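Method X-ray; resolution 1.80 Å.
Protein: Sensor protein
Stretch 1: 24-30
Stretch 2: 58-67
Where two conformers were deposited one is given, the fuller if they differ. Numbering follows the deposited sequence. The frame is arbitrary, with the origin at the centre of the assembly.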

# COMPACT_ATOMS: atom_id res chain seq x y z
N GLU A 24 2.66 4.33 -9.00
CA GLU A 24 1.75 4.39 -7.84
C GLU A 24 1.89 3.14 -6.99
O GLU A 24 1.91 3.23 -5.76
N MSE A 25 1.99 1.98 -7.64
CA MSE A 25 2.23 0.72 -6.95
C MSE A 25 3.54 0.77 -6.17
O MSE A 25 3.61 0.29 -5.04
N LEU A 26 4.56 1.37 -6.77
CA LEU A 26 5.85 1.47 -6.11
C LEU A 26 5.75 2.42 -4.92
O LEU A 26 6.35 2.17 -3.87
N LYS A 27 4.94 3.47 -5.07
CA LYS A 27 4.66 4.40 -3.96
C LYS A 27 3.99 3.65 -2.79
O LYS A 27 4.40 3.82 -1.63
N MSE A 28 2.99 2.82 -3.10
CA MSE A 28 2.23 2.10 -2.09
C MSE A 28 3.10 1.08 -1.38
O MSE A 28 3.00 0.90 -0.17
N LEU A 29 3.96 0.40 -2.14
CA LEU A 29 4.89 -0.56 -1.55
C LEU A 29 5.84 0.15 -0.57
O LEU A 29 5.97 -0.28 0.57
N LEU A 30 6.47 1.23 -1.01
CA LEU A 30 7.42 1.98 -0.20
C LEU A 30 6.80 2.50 1.10
O LEU A 30 7.41 2.40 2.16
N LYS A 58 0.89 -10.65 2.57
CA LYS A 58 0.52 -9.36 1.99
C LYS A 58 1.68 -8.82 1.17
O LYS A 58 1.46 -8.27 0.10
N LEU A 59 2.89 -8.99 1.68
CA LEU A 59 4.10 -8.60 0.95
C LEU A 59 4.25 -9.38 -0.35
O LEU A 59 4.63 -8.82 -1.39
N HIS A 60 3.96 -10.68 -0.27
CA HIS A 60 4.00 -11.56 -1.46
C HIS A 60 3.08 -11.01 -2.55
O HIS A 60 3.49 -10.91 -3.72
N GLY A 61 1.86 -10.64 -2.16
CA GLY A 61 0.87 -10.09 -3.07
C GLY A 61 1.43 -8.88 -3.79
O GLY A 61 1.45 -8.84 -5.02
N ALA A 62 1.93 -7.92 -3.01
CA ALA A 62 2.59 -6.72 -3.55
C ALA A 62 3.74 -7.02 -4.49
O ALA A 62 3.83 -6.42 -5.57
N SER A 63 4.63 -7.93 -4.10
CA SER A 63 5.86 -8.19 -4.84
C SER A 63 5.59 -8.64 -6.27
O SER A 63 6.40 -8.39 -7.16
N CYS A 64 4.43 -9.26 -6.50
CA CYS A 64 4.08 -9.77 -7.82
C CYS A 64 3.83 -8.64 -8.83
O CYS A 64 3.76 -8.89 -10.02
N TYR A 65 3.70 -7.40 -8.34
CA TYR A 65 3.36 -6.26 -9.18
C TYR A 65 4.34 -5.08 -9.07
O TYR A 65 4.13 -4.05 -9.70
N CYS A 66 5.42 -5.24 -8.31
CA CYS A 66 6.39 -4.15 -8.15
C CYS A 66 7.78 -4.42 -8.72
O CYS A 66 8.72 -3.70 -8.40
N GLY A 67 7.90 -5.46 -9.54
CA GLY A 67 9.15 -5.80 -10.23
C GLY A 67 10.31 -6.02 -9.27
O GLY A 67 11.39 -5.42 -9.43

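How does the helical part of stretch 2 meet the other helix? Lys-58 does not reach it, but Leu-59 does: its CA-to-CB bond points sideways, and with chi1 t and chi2 p the end of the side chain comes nearer, setting CD1 4.1 Å from CD1 of Leu-29. His-60 and Gly-61 lie out of reach. One turn on from Lys-58, Ala-62 points toward stretch 1, and its CB lies 3.9 Å from CD1 of Leu-29. That leucine, also t at chi1 and p at chi2, therefore serves two neighbours with one methyl.

What becomes of the polar side chain of Ser-63? It points away from stretch 1, and its p rotamer lets OG donate a hydrogen bond to O of His-60, 2.9 Å away, within its own stretch. Cys-64 is likewise out of reach of the contact.

Does Tyr-65 bring its ring into the contact? Its rotamer is m, and the end of the side chain leads away. The contact is made near the backbone instead, where CB lies 3.9 Å from SE of Met-25, a selenomethionine with chi1 m that points toward stretch 2.

Why does Cys-66 have the largest share of the contact? Its side chain, chi1 m, points toward the helix and enters among three residues. CB packs 3.6 Å from CD2 of Leu-29 and 3.7 Å from CD2 of Leu-26, whose m, t rotamer carries its end inward from a sideways start. SG lies 4.3 Å from CB of Met-25 and 3.8 Å from that residue's O, which already accepts a backbone hydrogen bond from N of Leu-29. No hydrogen bond links the stretches, so the contact rests on apolar packing. Gly-67 follows with positive phi, a conformation that favours glycine.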

# COMPACT_ATOMS: atom_id res chain seq x y z
CB GLU A 24 0.30 4.64 -8.26
CG GLU A 24 -0.72 4.65 -7.11
CD GLU A 24 -0.38 5.61 -5.95
OE1 GLU A 24 0.18 6.70 -6.18
OE2 GLU A 24 -0.71 5.27 -4.80
CB MSE A 25 2.29 -0.46 -7.93
CG MSE A 25 1.14 -0.51 -8.89
SE MSE A 25 0.28 -2.23 -8.88
CE MSE A 25 -0.16 -2.24 -6.98
CB LEU A 26 6.94 1.91 -7.10
CG LEU A 26 7.43 0.83 -8.09
CD1 LEU A 26 8.46 1.40 -9.05
CD2 LEU A 26 7.97 -0.42 -7.39
CB LYS A 27 3.80 5.58 -4.40
CG LYS A 27 4.55 6.71 -5.11
CD LYS A 27 3.60 7.75 -5.68
CE LYS A 27 4.37 8.90 -6.37
NZ LYS A 27 3.48 9.88 -7.05
CB MSE A 28 0.99 1.43 -2.70
CG MSE A 28 -0.02 2.38 -3.34
SE MSE A 28 -1.71 1.51 -3.75
CE MSE A 28 -2.36 2.60 -5.20
CB LEU A 29 5.68 -1.29 -2.64
CG LEU A 29 6.74 -2.30 -2.20
CD1 LEU A 29 6.03 -3.46 -1.50
CD2 LEU A 29 7.52 -2.80 -3.37
CB LEU A 30 8.05 3.13 -1.01
CG LEU A 30 9.03 4.05 -0.25
CD1 LEU A 30 10.26 3.29 0.18
CD2 LEU A 30 9.43 5.32 -1.09
CB LYS A 58 0.12 -8.35 3.06
CG LYS A 58 -1.17 -8.71 3.77
CD LYS A 58 -1.33 -7.92 5.04
CE LYS A 58 -2.63 -8.30 5.69
NZ LYS A 58 -3.00 -7.39 6.79
CB LEU A 59 5.35 -8.79 1.81
CG LEU A 59 6.69 -8.33 1.23
CD1 LEU A 59 6.61 -6.88 0.72
CD2 LEU A 59 7.80 -8.49 2.24
CB HIS A 60 3.58 -12.99 -1.08
CG HIS A 60 3.87 -14.02 -2.14
ND1 HIS A 60 3.42 -15.33 -2.05
CD2 HIS A 60 4.55 -13.94 -3.31
CE1 HIS A 60 3.82 -16.00 -3.12
NE2 HIS A 60 4.51 -15.19 -3.89
CB ALA A 62 3.05 -5.81 -2.44
CB SER A 63 6.77 -9.18 -4.09
OG SER A 63 6.29 -10.51 -4.18
CB CYS A 64 2.85 -10.70 -7.75
SG CYS A 64 3.08 -12.29 -6.87
CB TYR A 65 1.90 -5.82 -8.94
CG TYR A 65 0.91 -6.90 -9.32
CD1 TYR A 65 0.40 -6.98 -10.61
CD2 TYR A 65 0.53 -7.88 -8.40
CE1 TYR A 65 -0.49 -7.98 -10.97
CE2 TYR A 65 -0.36 -8.89 -8.75
CZ TYR A 65 -0.86 -8.93 -10.04
OH TYR A 65 -1.74 -9.93 -10.40
CB CYS A 66 6.51 -3.76 -6.68
SG CYS A 66 4.97 -3.17 -6.04